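Local structure of pentafunctional AROM polypeptide (Schizosaccharomyces pombe, 5SWV) at residues Gly247-Glu252 with Gly278-Tyr283; Phe257-Lys262 with Ala285-Thr290; Phe319-Ser324 with Leu345-Asp350; Thr383-Ile388 with Tyr410-Val415. The protein probably catalyses five successive steps of the shikimate pathway, the portion described here carrying its type I 3-dehydroquinate dehydratase and shikimate dehydrogenase parts. All coordinates share one frame; numbering follows the deposited sequence.

Interaction 1: residues Gly247-Glu252 with Gly278-Tyr283; sequences GEILPE and GLPHTY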
loop_
_atom_site.group_PDB
_atom_site.type_symbol
_atom_site.label_atom_id
_atom_site.label_comp_id
_atom_site.label_asym_id
_atom_site.label_seq_id
_atom_site.Cartn_x
_atom_site.Cartn_y
_atom_site.Cartn_z
ATOM N N GLY A 247 -14.516 -2.746 21.362
ATOM C CA GLY A 247 -15.167 -1.467 21.072
ATOM C C GLY A 247 -14.315 -0.326 20.506
ATOM O O GLY A 247 -14.787 0.807 20.448
ATOM N N GLU A 248 -13.085 -0.613 20.075
ATOM C CA GLU A 248 -12.215 0.395 19.455
ATOM C C GLU A 248 -12.622 0.687 18.017
ATOM O O GLU A 248 -12.774 1.837 17.668
ATOM C CB GLU A 248 -10.746 -0.026 19.491
ATOM C CG GLU A 248 -10.042 0.224 20.825
ATOM C CD GLU A 248 -9.698 1.697 21.079
ATOM O OE1 GLU A 248 -8.682 2.191 20.522
ATOM O OE2 GLU A 248 -10.435 2.346 21.865
ATOM N N ILE A 249 -12.785 -0.346 17.194
ATOM C CA ILE A 249 -13.302 -0.203 15.819
ATOM C C ILE A 249 -14.785 -0.528 15.775
ATOM O O ILE A 249 -15.173 -1.659 16.082
ATOM C CB ILE A 249 -12.587 -1.162 14.853
ATOM C CG1 ILE A 249 -11.153 -0.697 14.645
ATOM C CG2 ILE A 249 -13.305 -1.243 13.508
ATOM C CD1 ILE A 249 -10.257 -1.725 13.987
ATOM N N LEU A 250 -15.602 0.438 15.364
ATOM C CA LEU A 250 -17.056 0.251 15.264
ATOM C C LEU A 250 -17.491 -0.209 13.857
ATOM O O LEU A 250 -16.845 0.135 12.870
ATOM C CB LEU A 250 -17.820 1.530 15.658
ATOM C CG LEU A 250 -17.678 2.110 17.081
ATOM C CD1 LEU A 250 -18.740 3.181 17.342
ATOM C CD2 LEU A 250 -17.756 1.048 18.171
ATOM N N PRO A 251 -18.583 -1.000 13.777
ATOM C CA PRO A 251 -19.178 -1.416 12.508
ATOM C C PRO A 251 -19.673 -0.271 11.683
ATOM O O PRO A 251 -20.272 0.657 12.215
ATOM C CB PRO A 251 -20.383 -2.260 12.933
ATOM C CG PRO A 251 -20.027 -2.778 14.266
ATOM C CD PRO A 251 -19.183 -1.728 14.917
ATOM N N GLU A 252 -19.507 -0.398 10.375
ATOM C CA GLU A 252 -19.751 0.676 9.433
ATOM C C GLU A 252 -20.475 0.094 8.224
ATOM O O GLU A 252 -20.235 -1.063 7.830
ATOM C CB GLU A 252 -18.447 1.376 9.044
ATOM C CG GLU A 252 -18.043 2.505 9.997
ATOM C CD GLU A 252 -16.580 2.946 9.870
ATOM O OE1 GLU A 252 -16.110 3.201 8.749
ATOM O OE2 GLU A 252 -15.885 3.045 10.908
ATOM N N GLY A 278 -10.664 -9.254 9.210
ATOM C CA GLY A 278 -11.242 -9.321 10.547
ATOM C C GLY A 278 -12.094 -8.118 10.883
ATOM O O GLY A 278 -12.208 -7.752 12.054
ATOM N N LEU A 279 -12.703 -7.519 9.859
ATOM C CA LEU A 279 -13.507 -6.321 10.021
ATOM C C LEU A 279 -15.003 -6.659 10.042
ATOM O O LEU A 279 -15.426 -7.620 9.414
ATOM C CB LEU A 279 -13.199 -5.324 8.888
ATOM C CG LEU A 279 -11.812 -4.670 8.879
ATOM C CD1 LEU A 279 -11.743 -3.665 7.743
ATOM C CD2 LEU A 279 -11.504 -3.965 10.195
ATOM N N PRO A 280 -15.820 -5.846 10.732
ATOM C CA PRO A 280 -17.228 -6.174 10.942
ATOM C C PRO A 280 -18.178 -5.423 10.027
ATOM O O PRO A 280 -19.337 -5.256 10.380
ATOM C CB PRO A 280 -17.449 -5.668 12.365
ATOM C CG PRO A 280 -16.651 -4.395 12.388
ATOM C CD PRO A 280 -15.479 -4.588 11.433
ATOM N N HIS A 281 -17.713 -4.958 8.875
ATOM C CA HIS A 281 -18.480 -3.995 8.086
ATOM C C HIS A 281 -19.464 -4.730 7.172
ATOM O O HIS A 281 -19.408 -5.953 7.041
ATOM C CB HIS A 281 -17.534 -3.087 7.280
ATOM C CG HIS A 281 -16.499 -2.357 8.103
ATOM N ND1 HIS A 281 -16.791 -1.700 9.279
ATOM C CD2 HIS A 281 -15.175 -2.155 7.890
ATOM C CE1 HIS A 281 -15.700 -1.137 9.763
ATOM N NE2 HIS A 281 -14.702 -1.397 8.937
ATOM N N THR A 282 -20.382 -3.980 6.573
ATOM C CA THR A 282 -21.221 -4.502 5.488
ATOM C C THR A 282 -21.104 -3.603 4.267
ATOM O O THR A 282 -20.804 -2.420 4.413
ATOM C CB THR A 282 -22.693 -4.577 5.904
ATOM O OG1 THR A 282 -23.118 -3.303 6.398
ATOM C CG2 THR A 282 -22.879 -5.619 6.981
ATOM N N TYR A 283 -21.342 -4.158 3.072
ATOM C CA TYR A 283 -21.393 -3.385 1.809
ATOM C C TYR A 283 -22.622 -3.790 1.003
ATOM O O TYR A 283 -22.838 -4.968 0.756
ATOM C CB TYR A 283 -20.123 -3.632 0.991
ATOM C CG TYR A 283 -19.855 -2.742 -0.244
ATOM C CD1 TYR A 283 -20.614 -2.847 -1.409
ATOM C CD2 TYR A 283 -18.782 -1.854 -0.258
ATOM C CE1 TYR A 283 -20.333 -2.066 -2.526
ATOM C CE2 TYR A 283 -18.489 -1.075 -1.373
ATOM C CZ TYR A 283 -19.261 -1.183 -2.500
ATOM O OH TYR A 283 -18.951 -0.413 -3.585
#
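Glu252 and His281 make the two largest contributions to this surface contact, and they show how a backbone bond and a side-chain ring can work together at the start of a strand pair. Hydrogen bonding comes first. Thr282 N donates to Glu252 O at 3.2 Å with an N-H...O angle of 163°, a sound bond. One residue earlier on the second segment, the ring of His281 turns its ND1 to Glu252 N; that bond, also 3.2 Å, is weak, since its angle at hydrogen is only 122°. His281 CG lies beside its own backbone N (chi1 -55°), from where the ring can reach Glu252 N. At the ring's edge, Leu250 O lies in the ring plane, 3.5 Å from His281 CE1.

The side chains of Glu252 and His281 run beside each other in the same direction, Glu252 CB lying 3.5 Å from His281 ND1. Their ionisable ends do not touch: Glu252 OE1 is 4.8 Å from His281 NE2.

Apolar contact is contributed by two prolines that cross at about a right angle, Pro251 CG to Pro280 CG at 4.2 Å. Ile249 CG2 adds a looser touch on Pro280 CD at 4.5 Å, and both Ile249 and Pro280 also rest on helix 236-245.

Tyr274 and Phe254 each meet the His281 ring edge-to-face. The arrangement belongs to a beta-alpha-beta crossover: parallel strands 253-257 and 282-285, joined through helix 266-277, come together here at the edge of the mixed sheet of the shikimate dehydrogenase substrate-binding domain.

Interaction 2: residues Phe257-Lys262 with Ala285-Thr290; sequences FGKPIK and AFETDT
Lys259 and Glu287 lie roughly perpendicular where two loops leave the ends of parallel strands 253-257 and 282-285, in the substrate-binding domain of the shikimate dehydrogenase part. The glycine-x-proline-isoleucine sequence of Phe257-Lys262 is the kind that, in this family, leads into the serines that bind shikimate. Lys259 CG lies anti to the backbone N (chi1 -165°), and the chain stays extended until it bends at its last torsion. NZ thereby sits between two acids in a salt-bridge network: Asp289 OD1 is met at 2.7 Å, nearly along its C-O bond, whereas Glu287 OE2 is a longer partner at 3.6 Å.

The other oxygen of the same carboxylate faces backbone. Ile261 N donates to Glu287 OE1 at 3.2 Å on its anti side, tilted 29° out of the carboxylate plane, yet straight at hydrogen (172°). Ile261 and Glu287 run antiparallel alongside one another, CG1 against CB, and Ile261 CD1 reaches Ala285 CB at 3.9 Å. At the strand end, the Phe257 ring presents its edge to Phe286 O.

One water joins the strand ends, accepting from Gly258 N at 3.0 Å and donating to Phe286 O and to Thr288 OG1.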
loop_
_atom_site.group_PDB
_atom_site.type_symbol
_atom_site.label_atom_id
_atom_site.label_comp_id
_atom_site.label_asym_id
_atom_site.label_seq_id
_atom_site.Cartn_x
_atom_site.Cartn_y
_atom_site.Cartn_z
ATOM N N PHE A 257 -23.697 3.394 -5.084
ATOM C CA PHE A 257 -24.747 4.175 -5.701
ATOM C C PHE A 257 -24.621 4.077 -7.210
ATOM O O PHE A 257 -23.507 4.025 -7.742
ATOM C CB PHE A 257 -24.622 5.627 -5.301
ATOM C CG PHE A 257 -24.601 5.869 -3.815
ATOM C CD1 PHE A 257 -25.459 5.189 -2.954
ATOM C CD2 PHE A 257 -23.751 6.836 -3.276
ATOM C CE1 PHE A 257 -25.444 5.456 -1.591
ATOM C CE2 PHE A 257 -23.740 7.109 -1.920
ATOM C CZ PHE A 257 -24.580 6.415 -1.074
ATOM N N GLY A 258 -25.761 4.099 -7.896
ATOM C CA GLY A 258 -25.811 4.024 -9.362
ATOM C C GLY A 258 -27.060 3.307 -9.829
ATOM O O GLY A 258 -27.921 2.955 -9.014
ATOM N N LYS A 259 -27.149 3.079 -11.139
ATOM C CA LYS A 259 -28.315 2.446 -11.757
ATOM C C LYS A 259 -28.034 2.088 -13.221
ATOM O O LYS A 259 -27.705 2.969 -14.006
ATOM C CB LYS A 259 -29.515 3.391 -11.702
ATOM C CG LYS A 259 -30.854 2.729 -11.989
ATOM C CD LYS A 259 -31.955 3.779 -12.123
ATOM C CE LYS A 259 -33.260 3.215 -12.671
ATOM N NZ LYS A 259 -34.020 2.540 -11.589
ATOM N N PRO A 260 -28.154 0.803 -13.603
ATOM C CA PRO A 260 -28.445 -0.401 -12.804
ATOM C C PRO A 260 -27.210 -0.926 -12.051
ATOM O O PRO A 260 -26.102 -0.873 -12.572
ATOM C CB PRO A 260 -28.906 -1.415 -13.858
ATOM C CG PRO A 260 -28.193 -1.007 -15.108
ATOM C CD PRO A 260 -28.035 0.490 -15.045
ATOM N N ILE A 261 -27.413 -1.411 -10.829
ATOM C CA ILE A 261 -26.344 -2.035 -10.031
ATOM C C ILE A 261 -26.685 -3.437 -9.509
ATOM O O ILE A 261 -25.799 -4.138 -9.046
ATOM C CB ILE A 261 -25.873 -1.100 -8.898
ATOM C CG1 ILE A 261 -27.026 -0.694 -7.984
ATOM C CG2 ILE A 261 -25.248 0.159 -9.489
ATOM C CD1 ILE A 261 -26.603 0.201 -6.846
ATOM N N LYS A 262 -27.955 -3.833 -9.576
ATOM C CA LYS A 262 -28.401 -5.228 -9.528
ATOM C C LYS A 262 -27.257 -6.255 -9.569
ATOM O O LYS A 262 -27.042 -6.965 -8.608
ATOM C CB LYS A 262 -29.384 -5.440 -10.711
ATOM C CG LYS A 262 -30.074 -6.813 -10.853
ATOM C CD LYS A 262 -30.977 -6.865 -12.106
ATOM C CE LYS A 262 -31.430 -8.274 -12.524
ATOM N NZ LYS A 262 -32.734 -8.751 -11.970
ATOM N N ALA A 285 -25.351 -2.787 -2.401
ATOM C CA ALA A 285 -25.976 -2.033 -3.481
ATOM C C ALA A 285 -27.164 -1.212 -2.944
ATOM O O ALA A 285 -27.966 -1.716 -2.163
ATOM C CB ALA A 285 -26.431 -2.978 -4.583
ATOM N N PHE A 286 -27.236 0.058 -3.326
ATOM C CA PHE A 286 -28.348 0.934 -2.967
ATOM C C PHE A 286 -28.754 1.733 -4.209
ATOM O O PHE A 286 -28.393 2.904 -4.377
ATOM C CB PHE A 286 -27.976 1.846 -1.796
ATOM C CG PHE A 286 -29.154 2.549 -1.190
ATOM C CD1 PHE A 286 -29.964 1.900 -0.253
ATOM C CD2 PHE A 286 -29.472 3.850 -1.553
ATOM C CE1 PHE A 286 -31.069 2.539 0.305
ATOM C CE2 PHE A 286 -30.567 4.494 -0.995
ATOM C CZ PHE A 286 -31.369 3.841 -0.071
ATOM N N GLU A 287 -29.514 1.065 -5.075
ATOM C CA GLU A 287 -29.937 1.621 -6.350
ATOM C C GLU A 287 -30.960 2.730 -6.145
ATOM O O GLU A 287 -31.883 2.557 -5.367
ATOM C CB GLU A 287 -30.536 0.517 -7.219
ATOM C CG GLU A 287 -30.578 0.875 -8.687
ATOM C CD GLU A 287 -31.172 -0.225 -9.534
ATOM O OE1 GLU A 287 -30.443 -1.195 -9.876
ATOM O OE2 GLU A 287 -32.370 -0.095 -9.863
ATOM N N THR A 288 -30.794 3.870 -6.811
ATOM C CA THR A 288 -31.793 4.934 -6.728
ATOM C C THR A 288 -32.095 5.565 -8.077
ATOM O O THR A 288 -31.254 5.560 -8.976
ATOM C CB THR A 288 -31.382 6.053 -5.765
ATOM O OG1 THR A 288 -30.188 6.680 -6.249
ATOM C CG2 THR A 288 -31.180 5.509 -4.358
ATOM N N ASP A 289 -33.305 6.120 -8.178
ATOM C CA ASP A 289 -33.825 6.720 -9.410
ATOM C C ASP A 289 -33.275 8.118 -9.649
ATOM O O ASP A 289 -33.058 8.519 -10.799
ATOM C CB ASP A 289 -35.366 6.753 -9.380
ATOM C CG ASP A 289 -35.992 5.376 -9.584
ATOM O OD1 ASP A 289 -35.361 4.487 -10.197
ATOM O OD2 ASP A 289 -37.135 5.183 -9.138
ATOM N N THR A 290 -33.087 8.855 -8.561
ATOM C CA THR A 290 -32.378 10.122 -8.584
ATOM C C THR A 290 -31.124 10.004 -7.731
ATOM O O THR A 290 -31.000 9.112 -6.893
ATOM C CB THR A 290 -33.244 11.318 -8.084
ATOM O OG1 THR A 290 -33.353 11.305 -6.651
ATOM C CG2 THR A 290 -34.639 11.288 -8.700
HETATM O O HOH W 1 -27.964 5.117 -6.108
#

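Interaction 3: residues Phe319-Ser324 with Leu345-Asp350; sequences FMDELS and LVLRGD
Leu347 O is gripped by two successive amides of the facing segment, Asp321 N at 2.9 Å and Glu322 N at 3.1 Å. Asp321 also accepts through its side chain: OD2 takes the hydrogen of Leu347 N through its anti lone pair at 2.9 Å, in a nearly straight bond (170°). Both backbone polar groups of Leu347 are thus bound by Asp321 and Glu322.

Beyond them the segments pair as parallel strands, Glu322 beside Arg348 and Leu323 beside Gly349, which places 322-323 at the edge of the mixed sheet of the substrate-binding domain. Gly349 N donates to Glu322 O, and Ser324 N to Gly349 O. On the face bearing Glu322 and Arg348, a salt bridge joins Arg348 NH1 to Glu322 OE1 at 2.9 Å. The oxygen lies in the guanidinium plane, although the carboxylate itself is turned 80° from that plane. Met320 brings its SD to Gly349 N at 3.4 Å, and its CE to Leu347 CB.

Ser324 occupies the N-cap of helix 325-330, its OG accepting from Ala327 N. The same OG donates to Asp350 OD1 at 2.6 Å, approaching from well above the carboxylate plane.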
loop_
_atom_site.group_PDB
_atom_site.type_symbol
_atom_site.label_atom_id
_atom_site.label_comp_id
_atom_site.label_asym_id
_atom_site.label_seq_id
_atom_site.Cartn_x
_atom_site.Cartn_y
_atom_site.Cartn_z
ATOM N N PHE A 319 -22.511 17.103 -3.380
ATOM C CA PHE A 319 -22.552 16.853 -1.943
ATOM C C PHE A 319 -21.203 16.765 -1.259
ATOM O O PHE A 319 -21.151 16.529 -0.043
ATOM C CB PHE A 319 -23.269 15.530 -1.647
ATOM C CG PHE A 319 -24.666 15.463 -2.164
ATOM C CD1 PHE A 319 -25.647 16.299 -1.649
ATOM C CD2 PHE A 319 -25.015 14.544 -3.147
ATOM C CE1 PHE A 319 -26.949 16.234 -2.118
ATOM C CE2 PHE A 319 -26.315 14.474 -3.622
ATOM C CZ PHE A 319 -27.285 15.319 -3.109
ATOM N N MET A 320 -20.117 16.894 -2.009
ATOM C CA MET A 320 -18.784 16.794 -1.440
ATOM C C MET A 320 -18.335 18.160 -0.967
ATOM O O MET A 320 -18.598 19.171 -1.617
ATOM C CB MET A 320 -17.791 16.279 -2.480
ATOM C CG MET A 320 -18.092 14.914 -3.091
ATOM S SD MET A 320 -18.162 13.535 -1.914
ATOM C CE MET A 320 -19.930 13.492 -1.634
ATOM N N ASP A 321 -17.658 18.170 0.172
ATOM C CA ASP A 321 -16.992 19.360 0.726
ATOM C C ASP A 321 -15.538 19.494 0.227
ATOM O O ASP A 321 -14.987 20.587 0.201
ATOM C CB ASP A 321 -16.982 19.276 2.263
ATOM C CG ASP A 321 -18.384 19.113 2.862
ATOM O OD1 ASP A 321 -19.133 20.097 2.839
ATOM O OD2 ASP A 321 -18.743 18.019 3.360
ATOM N N GLU A 322 -14.928 18.356 -0.110
ATOM C CA GLU A 322 -13.543 18.242 -0.551
ATOM C C GLU A 322 -13.477 17.300 -1.742
ATOM O O GLU A 322 -14.299 16.391 -1.851
ATOM C CB GLU A 322 -12.701 17.581 0.522
ATOM C CG GLU A 322 -12.283 18.453 1.673
ATOM C CD GLU A 322 -11.473 17.675 2.703
ATOM O OE1 GLU A 322 -10.871 16.615 2.364
ATOM O OE2 GLU A 322 -11.443 18.127 3.871
ATOM N N LEU A 323 -12.467 17.485 -2.590
ATOM C CA LEU A 323 -12.144 16.531 -3.642
ATOM C C LEU A 323 -10.667 16.201 -3.609
ATOM O O LEU A 323 -9.860 17.027 -3.230
ATOM C CB LEU A 323 -12.482 17.122 -4.997
ATOM C CG LEU A 323 -13.964 17.381 -5.244
ATOM C CD1 LEU A 323 -14.171 18.245 -6.487
ATOM C CD2 LEU A 323 -14.694 16.056 -5.371
ATOM N N SER A 324 -10.306 14.995 -4.019
ATOM C CA SER A 324 -8.897 14.664 -4.212
ATOM C C SER A 324 -8.458 15.308 -5.511
ATOM O O SER A 324 -9.289 15.670 -6.343
ATOM C CB SER A 324 -8.683 13.160 -4.298
ATOM O OG SER A 324 -9.063 12.666 -5.567
ATOM N N LEU A 345 -19.420 16.554 9.943
ATOM C CA LEU A 345 -19.206 15.614 8.849
ATOM C C LEU A 345 -18.610 16.342 7.645
ATOM O O LEU A 345 -19.155 17.340 7.188
ATOM C CB LEU A 345 -20.526 14.948 8.440
ATOM C CG LEU A 345 -20.433 13.879 7.339
ATOM C CD1 LEU A 345 -19.489 12.751 7.741
ATOM C CD2 LEU A 345 -21.817 13.347 6.998
ATOM N N VAL A 346 -17.503 15.823 7.126
ATOM C CA VAL A 346 -16.898 16.315 5.882
ATOM C C VAL A 346 -16.910 15.166 4.891
ATOM O O VAL A 346 -16.479 14.067 5.213
ATOM C CB VAL A 346 -15.453 16.801 6.135
ATOM C CG1 VAL A 346 -14.666 16.976 4.838
ATOM C CG2 VAL A 346 -15.483 18.090 6.945
ATOM N N LEU A 347 -17.418 15.418 3.696
ATOM C CA LEU A 347 -17.443 14.396 2.657
ATOM C C LEU A 347 -16.370 14.688 1.611
ATOM O O LEU A 347 -16.304 15.793 1.050
ATOM C CB LEU A 347 -18.822 14.320 2.014
ATOM C CG LEU A 347 -19.954 13.927 2.973
ATOM C CD1 LEU A 347 -21.309 14.347 2.403
ATOM C CD2 LEU A 347 -19.911 12.434 3.313
ATOM N N ARG A 348 -15.521 13.690 1.375
ATOM C CA ARG A 348 -14.433 13.804 0.426
ATOM C C ARG A 348 -14.709 12.873 -0.744
ATOM O O ARG A 348 -14.895 11.686 -0.546
ATOM C CB ARG A 348 -13.128 13.428 1.115
ATOM C CG ARG A 348 -11.883 13.621 0.270
ATOM C CD ARG A 348 -10.669 13.052 0.981
ATOM N NE ARG A 348 -9.475 13.102 0.144
ATOM C CZ ARG A 348 -8.767 14.200 -0.111
ATOM N NH1 ARG A 348 -9.124 15.380 0.393
ATOM N NH2 ARG A 348 -7.688 14.121 -0.895
ATOM N N GLY A 349 -14.755 13.416 -1.953
ATOM C CA GLY A 349 -14.856 12.609 -3.159
ATOM C C GLY A 349 -13.469 12.292 -3.677
ATOM O O GLY A 349 -12.639 13.185 -3.788
ATOM N N ASP A 350 -13.203 11.024 -3.962
ATOM C CA ASP A 350 -12.003 10.626 -4.667
ATOM C C ASP A 350 -12.432 9.796 -5.868
ATOM O O ASP A 350 -13.618 9.505 -6.059
ATOM C CB ASP A 350 -11.062 9.834 -3.738
ATOM C CG ASP A 350 -9.566 9.902 -4.165
ATOM O OD1 ASP A 350 -9.260 10.091 -5.368
ATOM O OD2 ASP A 350 -8.683 9.757 -3.297
#

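Interaction 4: residues Thr383-Ile388 with Tyr410-Val415; sequences TSRAAI and YRVQDV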
loop_
_atom_site.group_PDB
_atom_site.type_symbol
_atom_site.label_atom_id
_atom_site.label_comp_id
_atom_site.label_asym_id
_atom_site.label_seq_id
_atom_site.Cartn_x
_atom_site.Cartn_y
_atom_site.Cartn_z
ATOM N N THR A 383 -11.860 6.742 -19.999
ATOM C CA THR A 383 -10.893 5.781 -19.513
ATOM C C THR A 383 -9.512 6.051 -20.121
ATOM O O THR A 383 -8.505 5.902 -19.441
ATOM C CB THR A 383 -11.343 4.322 -19.768
ATOM O OG1 THR A 383 -12.595 4.085 -19.136
ATOM C CG2 THR A 383 -10.361 3.331 -19.173
ATOM N N SER A 384 -9.462 6.475 -21.382
ATOM C CA SER A 384 -8.180 6.773 -22.026
ATOM C C SER A 384 -7.423 7.877 -21.315
ATOM O O SER A 384 -6.191 7.893 -21.329
ATOM C CB SER A 384 -8.355 7.167 -23.498
ATOM O OG SER A 384 -8.759 8.522 -23.618
ATOM N N ARG A 385 -8.154 8.795 -20.702
ATOM C CA ARG A 385 -7.513 9.901 -19.990
ATOM C C ARG A 385 -6.835 9.423 -18.724
ATOM O O ARG A 385 -5.717 9.844 -18.431
ATOM C CB ARG A 385 -8.519 10.981 -19.651
ATOM C CG ARG A 385 -9.273 11.442 -20.884
ATOM C CD ARG A 385 -9.944 12.776 -20.682
ATOM N NE ARG A 385 -10.791 12.783 -19.489
ATOM C CZ ARG A 385 -11.562 13.807 -19.133
ATOM N NH1 ARG A 385 -11.623 14.911 -19.906
ATOM N NH2 ARG A 385 -12.290 13.715 -18.008
ATOM N N ALA A 386 -7.519 8.548 -17.981
ATOM C CA ALA A 386 -6.940 7.901 -16.807
ATOM C C ALA A 386 -5.722 7.073 -17.192
ATOM O O ALA A 386 -4.708 7.075 -16.482
ATOM C CB ALA A 386 -7.967 7.025 -16.131
ATOM N N ALA A 387 -5.820 6.393 -18.328
ATOM C CA ALA A 387 -4.721 5.591 -18.850
ATOM C C ALA A 387 -3.474 6.433 -19.165
ATOM O O ALA A 387 -2.354 6.049 -18.811
ATOM C CB ALA A 387 -5.173 4.825 -20.080
ATOM N N ILE A 388 -3.671 7.581 -19.809
ATOM C CA ILE A 388 -2.577 8.509 -20.069
ATOM C C ILE A 388 -1.960 8.994 -18.760
ATOM O O ILE A 388 -0.753 8.856 -18.570
ATOM C CB ILE A 388 -3.032 9.671 -20.955
ATOM C CG1 ILE A 388 -3.242 9.141 -22.358
ATOM C CG2 ILE A 388 -2.002 10.799 -20.991
ATOM C CD1 ILE A 388 -3.965 10.110 -23.257
ATOM N N TYR A 410 -6.943 14.549 -30.269
ATOM C CA TYR A 410 -6.718 15.942 -29.881
ATOM C C TYR A 410 -7.543 16.373 -28.676
ATOM O O TYR A 410 -7.046 17.070 -27.818
ATOM C CB TYR A 410 -6.947 16.906 -31.066
ATOM C CG TYR A 410 -5.728 17.060 -31.958
ATOM C CD1 TYR A 410 -4.521 17.523 -31.424
ATOM C CD2 TYR A 410 -5.772 16.746 -33.325
ATOM C CE1 TYR A 410 -3.392 17.652 -32.207
ATOM C CE2 TYR A 410 -4.645 16.879 -34.123
ATOM C CZ TYR A 410 -3.459 17.333 -33.548
ATOM O OH TYR A 410 -2.313 17.486 -34.286
ATOM N N ARG A 411 -8.790 15.948 -28.600
ATOM C CA ARG A 411 -9.625 16.284 -27.456
ATOM C C ARG A 411 -8.991 15.791 -26.125
ATOM O O ARG A 411 -8.971 16.503 -25.099
ATOM C CB ARG A 411 -11.013 15.675 -27.642
ATOM C CG ARG A 411 -12.028 16.158 -26.624
ATOM C CD ARG A 411 -12.908 15.034 -26.120
ATOM N NE ARG A 411 -13.690 14.513 -27.238
ATOM C CZ ARG A 411 -13.662 13.266 -27.713
ATOM N NH1 ARG A 411 -12.906 12.303 -27.165
ATOM N NH2 ARG A 411 -14.437 12.971 -28.755
ATOM N N VAL A 412 -8.469 14.572 -26.178
ATOM C CA VAL A 412 -7.804 13.960 -25.051
ATOM C C VAL A 412 -6.487 14.654 -24.762
ATOM O O VAL A 412 -6.200 14.963 -23.615
ATOM C CB VAL A 412 -7.522 12.480 -25.326
ATOM C CG1 VAL A 412 -6.671 11.879 -24.211
ATOM C CG2 VAL A 412 -8.830 11.718 -25.492
ATOM N N GLN A 413 -5.677 14.859 -25.797
ATOM C CA GLN A 413 -4.367 15.494 -25.634
ATOM C C GLN A 413 -4.494 16.854 -24.933
ATOM O O GLN A 413 -3.717 17.166 -24.034
ATOM C CB GLN A 413 -3.663 15.657 -26.998
ATOM C CG GLN A 413 -2.288 16.342 -26.955
ATOM C CD GLN A 413 -1.632 16.457 -28.321
ATOM O OE1 GLN A 413 -2.140 17.149 -29.206
ATOM N NE2 GLN A 413 -0.498 15.784 -28.501
ATOM N N ASP A 414 -5.501 17.629 -25.336
ATOM C CA ASP A 414 -5.675 19.009 -24.880
ATOM C C ASP A 414 -6.096 19.138 -23.412
ATOM O O ASP A 414 -6.073 20.239 -22.876
ATOM C CB ASP A 414 -6.671 19.770 -25.791
ATOM C CG ASP A 414 -6.152 19.948 -27.243
ATOM O OD1 ASP A 414 -4.937 19.754 -27.522
ATOM O OD2 ASP A 414 -6.976 20.272 -28.123
ATOM N N VAL A 415 -6.481 18.035 -22.773
ATOM C CA VAL A 415 -6.672 17.999 -21.314
ATOM C C VAL A 415 -5.343 18.183 -20.561
ATOM O O VAL A 415 -5.314 18.682 -19.451
ATOM C CB VAL A 415 -7.324 16.660 -20.875
ATOM C CG1 VAL A 415 -7.361 16.513 -19.356
ATOM C CG2 VAL A 415 -8.733 16.523 -21.446
#
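Two neighbouring helices of a Rossmann-like domain meet through Ser384, Arg385 and Ile388 on helix 382-393, and through Val412 on helix 406-413 and Val415 three residues further on. The domain is built on the parallel sheet ordered 422-426, 398-403, 374-378, 440-445, 472-476, 496-498. The first helix follows the glycine-rich turn after strand 374-378, which in shikimate dehydrogenases serves the NADP cofactor, so this is probably the nucleotide-binding half of the enzyme.

Val412 is central to the contact. Its CG1 stands anti to the backbone N (chi1 173°) and meets Ile388 CD1 at 3.4 Å, the two side chains inclined to one another. Its other methyl, CG2, lies 3.7 Å from Ser384 OG. That hydroxyl is hydrogen-bonded to Gly381 O, just before the helix, and offers Val412 only van der Waals contact.

Arg385 works farther out, its side chain set crosswise to Val415. The chain is bent at chi3 (-53°), which turns NE; Arg385 NH1 lies 3.6 Å from Val415 CG2, and the aliphatic CD of Arg385 is 4.0 Å from the same methyl. Ile388 also packs on Val377 and Ile422, which joins the helix pair to the sheet they pack on.

With 197 Å² buried and no polar bond between the segments, the contact depends on methyl groups of branched side chains and on the flank of an arginine, so the fit here rests on shape rather than on directed bonds.

How the interactions relate
Along the chain, interaction 1 opens just after helix 236-245 and interaction 2 just beyond strand 253-257. Their segments alternate, so the two contacts cross, interaction 1 closing at 278-283 before interaction 2 closes at 285-290. Together they hold opposite ends of one parallel strand pair, with centres 24 Å apart. Interaction 3 then closes its own loop in series, at the other edge of the same mixed sheet, about 10 Å from interaction 1 and 7 Å from interaction 2 between nearest atoms. Interaction 4, also in series, closes the loop from helix 382-393 through strand 398-403 to helix 406-413, in the domain built on the six-stranded parallel sheet.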